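Local coordinates for protein HRI1 (Saccharomyces cerevisiae, PDB 3RBY) that is of unknown function and non-essential in yeast, interacts with HRR25, may interact with SEC72, and is found in cytoplasm and nucleus, at residues L24-S28 against I173-Q178; R155-L159 against P219-E223; S48-A54 against I189-F194. All coordinates share one frame; numbering follows the deposited sequence.

Contact 1. Residues L24-S28 against I173-Q178; sequences LSSVS and IGRWIQ
Gln178 reaches across to Leu24 and Ser26 where two antiparallel beta-sheets of HRI1 pack against each other. Strand 24-27 belongs to the larger sheet. Residues 173-178 form the tip of a beta hairpin in the other sheet, where a type II' turn from Ile173 to Trp176 joins strands 166-173 and 176-183. Strands 24-27 and 176-178 cross almost orthogonally, 94° between their directions, with axes 8.3 Å apart. Side chains bridge them.

The polar part centres on one amide nitrogen. Gln178 NE2 donates to Ser26 OG at 2.8 Å and to Leu24 O at 3.0 Å, so two bonds fix the rotation of the amide. Leu24 O lies in the amide plane, yet the donor stands well above the carbonyl plane of Leu24. Ser26 OG is somewhat tilted from the amide plane. Gln178 reaches this far because its chain is extended beyond CG (chi2 -168°). Its OE1 accepts from Arg196, so both ends of the buried amide are bonded.

Two apolar contacts adjoin this polar group. Leu24 CD1 meets the six-membered part of the Trp176 indole, 3.5 Å from CE3, and the two side chains cross at about a right angle. Trp176 NE1 is bonded to Arg137 O in a loop. Farther along strand 24-27, Ile173 CD1 packs on Ser26 CB at 3.6 Å and also reaches the backbone of Val27.

Water supplies the last link. One molecule donates to Trp176 O at 2.7 Å and accepts from Ser26 OG at 2.6 Å.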
# COMPACT_ATOMS: atom_id res chain seq x y z
N LEU A 24 -7.10 -8.32 -5.29
CA LEU A 24 -5.83 -8.61 -5.92
C LEU A 24 -6.11 -8.78 -7.41
O LEU A 24 -7.05 -9.50 -7.79
CB LEU A 24 -5.22 -9.90 -5.35
CG LEU A 24 -4.52 -9.86 -3.98
CD1 LEU A 24 -4.02 -11.23 -3.56
CD2 LEU A 24 -3.36 -8.88 -3.98
N SER A 25 -5.31 -8.13 -8.26
CA SER A 25 -5.37 -8.40 -9.70
C SER A 25 -4.12 -9.15 -10.15
O SER A 25 -2.99 -8.71 -9.89
CB SER A 25 -5.53 -7.11 -10.50
OG SER A 25 -6.80 -6.50 -10.27
N SER A 26 -4.33 -10.29 -10.81
CA SER A 26 -3.23 -11.07 -11.36
C SER A 26 -3.11 -10.87 -12.87
O SER A 26 -4.07 -11.13 -13.62
CB SER A 26 -3.42 -12.56 -11.06
OG SER A 26 -3.72 -12.79 -9.70
N VAL A 27 -1.94 -10.43 -13.32
CA VAL A 27 -1.69 -10.35 -14.76
C VAL A 27 -0.51 -11.25 -15.11
O VAL A 27 0.62 -11.01 -14.69
CB VAL A 27 -1.43 -8.90 -15.21
CG1 VAL A 27 -1.24 -8.85 -16.74
CG2 VAL A 27 -2.58 -8.00 -14.78
N SER A 28 -0.79 -12.31 -15.87
CA SER A 28 0.27 -13.24 -16.24
C SER A 28 1.23 -12.57 -17.21
O SER A 28 0.91 -11.54 -17.81
CB SER A 28 -0.31 -14.51 -16.87
OG SER A 28 -0.89 -14.24 -18.13
N ILE A 173 0.66 -16.81 -10.13
CA ILE A 173 1.83 -15.93 -10.10
C ILE A 173 2.62 -16.09 -8.80
O ILE A 173 2.16 -15.72 -7.70
CB ILE A 173 1.44 -14.46 -10.29
CG1 ILE A 173 0.55 -14.32 -11.53
CG2 ILE A 173 2.70 -13.59 -10.40
CD1 ILE A 173 0.10 -12.90 -11.80
N GLY A 174 3.83 -16.62 -8.94
CA GLY A 174 4.62 -16.97 -7.77
C GLY A 174 3.81 -17.84 -6.83
O GLY A 174 3.34 -18.93 -7.22
N ARG A 175 3.63 -17.36 -5.59
CA ARG A 175 2.90 -18.12 -4.59
C ARG A 175 1.39 -17.90 -4.62
O ARG A 175 0.64 -18.62 -3.96
CB ARG A 175 3.43 -17.80 -3.19
CG ARG A 175 4.86 -18.28 -2.94
CD ARG A 175 5.26 -17.87 -1.53
NE ARG A 175 6.01 -18.92 -0.83
CZ ARG A 175 7.26 -19.22 -1.12
NH1 ARG A 175 7.89 -18.58 -2.11
NH2 ARG A 175 7.89 -20.18 -0.45
N TRP A 176 0.95 -16.93 -5.42
CA TRP A 176 -0.46 -16.50 -5.37
C TRP A 176 -1.31 -16.99 -6.56
O TRP A 176 -1.04 -16.65 -7.72
CB TRP A 176 -0.55 -14.98 -5.29
CG TRP A 176 0.06 -14.40 -4.05
CD1 TRP A 176 1.38 -14.16 -3.82
CD2 TRP A 176 -0.64 -13.94 -2.87
NE1 TRP A 176 1.55 -13.60 -2.57
CE2 TRP A 176 0.33 -13.46 -1.97
CE3 TRP A 176 -1.99 -13.92 -2.48
CZ2 TRP A 176 -0.00 -12.94 -0.69
CZ3 TRP A 176 -2.33 -13.40 -1.22
CH2 TRP A 176 -1.34 -12.92 -0.34
N ILE A 177 -2.35 -17.75 -6.24
CA ILE A 177 -3.22 -18.30 -7.26
C ILE A 177 -4.62 -17.71 -7.15
O ILE A 177 -5.22 -17.73 -6.07
CB ILE A 177 -3.33 -19.84 -7.12
CG1 ILE A 177 -1.98 -20.51 -7.42
CG2 ILE A 177 -4.42 -20.39 -8.03
CD1 ILE A 177 -1.19 -20.89 -6.18
N GLN A 178 -5.14 -17.19 -8.26
CA GLN A 178 -6.54 -16.79 -8.33
C GLN A 178 -7.20 -17.48 -9.51
O GLN A 178 -6.58 -17.65 -10.57
CB GLN A 178 -6.67 -15.28 -8.43
CG GLN A 178 -6.17 -14.54 -7.21
CD GLN A 178 -6.59 -13.10 -7.23
OE1 GLN A 178 -7.37 -12.66 -6.36
NE2 GLN A 178 -6.10 -12.35 -8.21
O HOH W 1 -2.67 -15.05 -9.15

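Contact 2. Residues R155-L159 against P219-E223; sequences RSIVL and PQSYE. With SO4 (sulfate ion), chain F.
Tyr222 lies across the side chains of Arg155, Ile157 and Leu159. Ile157 CD1 touches Tyr222 CB at 4.0 Å. Leu159 divides its two methyls: CD1 reaches Tyr222 CD2, and CD2 packs on Pro219 CG at 3.9 Å. Arg155 NH1 comes to the edge of the tyrosine ring, 4.1 Å from CD1, with the guanidinium and ring planes 67° apart. The same nitrogen forms a long salt bridge to Glu223 OE2 at 3.7 Å. Glu223 points away at its start, but a bend at chi2 (-44°) brings the carboxylate back.

A water joins these groups. It accepts from Tyr222 N and Arg155 NH1 and donates to Glu223 OE2, and it lies in the guanidinium plane.

The contact lays an irregular loop over one face of an antiparallel beta-sheet. Residues 219-223 lie in the connection between strands 205-211 and 230-233, and 156-159 belong to an inner strand of that sheet. Tyr222 also rests on Val172 and Ile177 of the two strands beyond.

Within the loop, Tyr222 OH makes a weak hydrogen bond to Pro219 O at 2.8 Å. Farther out, Arg155 NE donates to Gly174 O, which helps position the guanidinium. The backbone N of Arg155 donates to O1 of a sulfate ion, probably from the crystallisation liquor, at 3.0 Å.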
# COMPACT_ATOMS: atom_id res chain seq x y z
N ARG A 155 7.23 -17.71 -11.11
CA ARG A 155 6.52 -18.47 -12.11
C ARG A 155 5.24 -17.76 -12.53
O ARG A 155 4.63 -17.00 -11.74
CB ARG A 155 6.18 -19.86 -11.58
CG ARG A 155 5.17 -19.81 -10.46
CD ARG A 155 4.95 -21.18 -9.87
NE ARG A 155 4.12 -21.06 -8.67
CZ ARG A 155 3.40 -22.05 -8.17
NH1 ARG A 155 3.41 -23.24 -8.75
NH2 ARG A 155 2.66 -21.84 -7.08
N SER A 156 4.84 -18.01 -13.78
CA SER A 156 3.61 -17.45 -14.35
C SER A 156 2.91 -18.57 -15.12
O SER A 156 3.38 -19.00 -16.18
CB SER A 156 3.95 -16.28 -15.27
OG SER A 156 2.79 -15.67 -15.81
N ILE A 157 1.79 -19.03 -14.57
CA ILE A 157 1.10 -20.22 -15.08
C ILE A 157 -0.40 -19.97 -15.20
O ILE A 157 -1.02 -19.43 -14.29
CB ILE A 157 1.36 -21.46 -14.18
CG1 ILE A 157 2.87 -21.77 -14.11
CG2 ILE A 157 0.59 -22.67 -14.69
CD1 ILE A 157 3.25 -22.84 -13.07
N VAL A 158 -0.97 -20.33 -16.35
CA VAL A 158 -2.39 -20.12 -16.57
C VAL A 158 -3.04 -21.39 -17.10
O VAL A 158 -2.51 -22.02 -18.03
CB VAL A 158 -2.64 -18.95 -17.55
CG1 VAL A 158 -4.13 -18.66 -17.70
CG2 VAL A 158 -1.90 -17.70 -17.08
N LEU A 159 -4.16 -21.80 -16.49
CA LEU A 159 -4.97 -22.90 -17.01
C LEU A 159 -6.33 -22.37 -17.42
O LEU A 159 -6.90 -21.47 -16.79
CB LEU A 159 -5.13 -24.04 -16.00
CG LEU A 159 -3.88 -24.89 -15.73
CD1 LEU A 159 -2.91 -24.13 -14.85
CD2 LEU A 159 -4.27 -26.19 -15.07
N PRO A 219 -8.04 -27.03 -10.61
CA PRO A 219 -6.73 -27.61 -10.28
C PRO A 219 -6.02 -26.73 -9.23
O PRO A 219 -6.13 -25.50 -9.29
CB PRO A 219 -5.99 -27.60 -11.63
CG PRO A 219 -7.09 -27.46 -12.68
CD PRO A 219 -8.14 -26.61 -12.02
N GLN A 220 -5.32 -27.36 -8.29
CA GLN A 220 -4.75 -26.68 -7.14
C GLN A 220 -3.24 -26.93 -7.04
O GLN A 220 -2.59 -26.48 -6.10
CB GLN A 220 -5.43 -27.16 -5.84
CG GLN A 220 -6.89 -26.71 -5.66
CD GLN A 220 -7.76 -27.76 -4.94
OE1 GLN A 220 -7.30 -28.47 -4.02
NE2 GLN A 220 -9.02 -27.87 -5.37
N SER A 221 -2.70 -27.66 -8.01
CA SER A 221 -1.27 -27.97 -8.03
C SER A 221 -0.76 -27.83 -9.46
O SER A 221 -1.40 -28.30 -10.41
CB SER A 221 -1.02 -29.40 -7.53
OG SER A 221 0.30 -29.83 -7.82
N TYR A 222 0.40 -27.20 -9.63
CA TYR A 222 0.87 -26.86 -10.97
C TYR A 222 2.27 -27.40 -11.20
O TYR A 222 2.98 -26.98 -12.12
CB TYR A 222 0.78 -25.35 -11.15
CG TYR A 222 -0.50 -24.86 -10.52
CD1 TYR A 222 -0.52 -24.33 -9.24
CD2 TYR A 222 -1.72 -25.01 -11.18
CE1 TYR A 222 -1.70 -23.92 -8.65
CE2 TYR A 222 -2.90 -24.61 -10.61
CZ TYR A 222 -2.89 -24.06 -9.34
OH TYR A 222 -4.08 -23.65 -8.77
N GLU A 223 2.62 -28.38 -10.37
CA GLU A 223 3.88 -29.09 -10.51
C GLU A 223 3.88 -30.05 -11.70
O GLU A 223 2.87 -30.71 -11.99
CB GLU A 223 4.21 -29.85 -9.21
CG GLU A 223 4.51 -28.93 -8.03
CD GLU A 223 5.43 -27.77 -8.41
OE1 GLU A 223 6.66 -27.98 -8.55
OE2 GLU A 223 4.92 -26.64 -8.58
S SO4 F . 7.86 -18.56 -6.88
O1 SO4 F . 7.39 -18.67 -8.27
O2 SO4 F . 6.89 -17.83 -6.06
O3 SO4 F . 9.12 -17.82 -6.86
O4 SO4 F . 8.02 -19.93 -6.34
O HOH W 2 2.00 -25.88 -7.48

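Contact 3. Residues S48-A54 against I189-F194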
# COMPACT_ATOMS: atom_id res chain seq x y z
N SER A 48 -24.23 -13.75 0.93
CA SER A 48 -24.53 -14.75 -0.10
C SER A 48 -23.55 -14.64 -1.28
O SER A 48 -23.16 -15.66 -1.86
CB SER A 48 -25.98 -14.66 -0.58
OG SER A 48 -26.20 -13.50 -1.37
N PHE A 49 -23.15 -13.42 -1.61
CA PHE A 49 -22.15 -13.17 -2.66
C PHE A 49 -21.14 -12.12 -2.19
O PHE A 49 -21.25 -10.95 -2.56
CB PHE A 49 -22.84 -12.67 -3.92
CG PHE A 49 -21.93 -12.59 -5.11
CD1 PHE A 49 -21.35 -13.73 -5.63
CD2 PHE A 49 -21.66 -11.36 -5.71
CE1 PHE A 49 -20.51 -13.67 -6.72
CE2 PHE A 49 -20.82 -11.29 -6.82
CZ PHE A 49 -20.24 -12.44 -7.33
N PRO A 50 -20.20 -12.55 -1.35
CA PRO A 50 -19.27 -11.66 -0.66
C PRO A 50 -18.19 -11.10 -1.58
O PRO A 50 -17.00 -11.24 -1.30
CB PRO A 50 -18.63 -12.57 0.39
CG PRO A 50 -18.71 -13.93 -0.20
CD PRO A 50 -19.99 -13.97 -0.98
N PHE A 51 -18.62 -10.47 -2.67
CA PHE A 51 -17.69 -9.82 -3.59
C PHE A 51 -18.28 -8.51 -4.07
O PHE A 51 -19.47 -8.45 -4.40
CB PHE A 51 -17.46 -10.69 -4.82
CG PHE A 51 -16.93 -12.05 -4.50
CD1 PHE A 51 -17.78 -13.14 -4.34
CD2 PHE A 51 -15.56 -12.25 -4.37
CE1 PHE A 51 -17.28 -14.40 -4.05
CE2 PHE A 51 -15.06 -13.51 -4.08
CZ PHE A 51 -15.92 -14.59 -3.92
N GLU A 52 -17.44 -7.48 -4.15
CA GLU A 52 -17.87 -6.20 -4.68
C GLU A 52 -17.98 -6.41 -6.19
O GLU A 52 -18.86 -5.84 -6.84
CB GLU A 52 -16.92 -5.09 -4.22
CG GLU A 52 -16.94 -3.85 -5.10
CD GLU A 52 -15.86 -2.85 -4.72
OE1 GLU A 52 -14.83 -2.79 -5.43
OE2 GLU A 52 -16.04 -2.14 -3.72
N TRP A 53 -17.09 -7.23 -6.73
CA TRP A 53 -17.07 -7.54 -8.15
C TRP A 53 -15.98 -8.56 -8.47
O TRP A 53 -15.15 -8.88 -7.62
CB TRP A 53 -16.80 -6.23 -8.89
CG TRP A 53 -17.00 -6.33 -10.37
CD1 TRP A 53 -17.87 -7.15 -11.03
CD2 TRP A 53 -16.32 -5.58 -11.38
NE1 TRP A 53 -17.76 -6.96 -12.39
CE2 TRP A 53 -16.82 -6.00 -12.63
CE3 TRP A 53 -15.33 -4.59 -11.35
CZ2 TRP A 53 -16.37 -5.46 -13.84
CZ3 TRP A 53 -14.88 -4.06 -12.55
CH2 TRP A 53 -15.40 -4.50 -13.77
N ALA A 54 -15.99 -9.06 -9.70
CA ALA A 54 -14.99 -10.04 -10.14
C ALA A 54 -14.99 -10.14 -11.66
O ALA A 54 -16.05 -10.15 -12.28
CB ALA A 54 -15.26 -11.39 -9.51
N ILE A 189 -26.02 -16.90 -8.92
CA ILE A 189 -24.90 -17.04 -8.01
C ILE A 189 -24.50 -18.49 -7.83
O ILE A 189 -23.39 -18.82 -7.38
CB ILE A 189 -25.31 -16.45 -6.64
CG1 ILE A 189 -24.64 -15.10 -6.42
CG2 ILE A 189 -25.07 -17.45 -5.49
CD1 ILE A 189 -25.61 -13.93 -6.47
N GLU A 190 -25.43 -19.37 -8.18
CA GLU A 190 -25.22 -20.80 -8.03
C GLU A 190 -24.23 -21.29 -9.09
O GLU A 190 -23.58 -22.33 -8.93
CB GLU A 190 -26.57 -21.53 -8.14
CG GLU A 190 -26.73 -22.67 -7.17
CD GLU A 190 -26.31 -22.26 -5.77
OE1 GLU A 190 -27.01 -21.39 -5.19
OE2 GLU A 190 -25.29 -22.79 -5.26
N GLY A 191 -24.11 -20.52 -10.16
CA GLY A 191 -23.22 -20.87 -11.24
C GLY A 191 -21.80 -20.38 -11.08
O GLY A 191 -20.98 -20.62 -11.97
N LEU A 192 -21.47 -19.70 -9.97
CA LEU A 192 -20.11 -19.17 -9.79
C LEU A 192 -19.21 -19.92 -8.80
O LEU A 192 -19.67 -20.40 -7.76
CB LEU A 192 -20.15 -17.69 -9.43
CG LEU A 192 -20.91 -16.81 -10.43
CD1 LEU A 192 -21.21 -15.44 -9.85
CD2 LEU A 192 -20.16 -16.71 -11.76
N ASN A 193 -17.92 -20.01 -9.15
CA ASN A 193 -16.88 -20.53 -8.26
C ASN A 193 -15.59 -19.69 -8.35
O ASN A 193 -15.17 -19.30 -9.45
CB ASN A 193 -16.56 -22.00 -8.58
CG ASN A 193 -17.80 -22.88 -8.61
OD1 ASN A 193 -18.15 -23.54 -7.62
ND2 ASN A 193 -18.47 -22.89 -9.77
N PHE A 194 -14.98 -19.39 -7.20
CA PHE A 194 -13.72 -18.66 -7.17
C PHE A 194 -12.80 -19.28 -6.14
O PHE A 194 -13.26 -19.85 -5.15
CB PHE A 194 -13.92 -17.19 -6.81
CG PHE A 194 -14.89 -16.46 -7.68
CD1 PHE A 194 -14.54 -16.06 -8.97
CD2 PHE A 194 -16.17 -16.16 -7.21
CE1 PHE A 194 -15.45 -15.38 -9.78
CE2 PHE A 194 -17.09 -15.48 -8.02
CZ PHE A 194 -16.73 -15.09 -9.31
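Phe49 packs on Ile189, Leu192 and Phe194 where the two antiparallel beta-sheets of HRI1 come together. Residues 48-54 lead into and turn a corner within strand 51-57 of the larger sheet. Residues 189-191 form a short 3-10 segment that runs into strand 192-199 of the other.

Phe49 can be followed outward. Its CB lies against Ile189 CG1 and CD1. CG meets the same two atoms, and CD1 approaches Ile189 CG1 most closely, at 3.7 Å. Farther out, CE1 meets Leu192 CD1 at 3.7 Å. The same CE1 stands at the edge of the Phe194 ring, near its plane, 4.1 Å from CE2. CZ, at the tip, touches Leu192 CD1 again. CG is anti to the backbone N (chi1 -171°), which carries the ring over toward 189-194. One face of the ring is taken by Phe51 CD1 from its own segment, past the inverse gamma turn centred on Pro50.

Phe51 and Phe194 form an edge-to-face pair. The edge of Phe194 points at the face of Phe51, with ring centroids 5.0 Å apart and planes at 60°. The approach is offset toward the rim of Phe51, and Phe51 CZ is 3.7 Å from Phe194 CD2. Tyr211, on the strand next to 192-199, adds another edge-to-face contact to Phe51 and also packs on Phe194 and Ile189. At the tip of the Phe194 ring, CZ is 4.0 Å from Ala54 CB, two residues beyond the corner at Glu52.

From the N terminus, residues 24-28 and then 48-54 lie in or beside strands of the larger antiparallel sheet. Residues 155-159, 173-178 and 189-194 follow in or beside strands of the smaller sheet, and 219-223 lie in a late loop. Contact 1 closes a loop of 144 residues and contact 3 one of 134. Contact 2 closes a shorter one of 59. All three pairs cross; none nests. Contacts 1 and 3 join the two sheets, using neighbouring strands 176-183 and 192-199, with centres about 19 Å apart. Contact 2 ties a loop to the smaller sheet and touches contact 1 directly, partly through Ile177 against Tyr222.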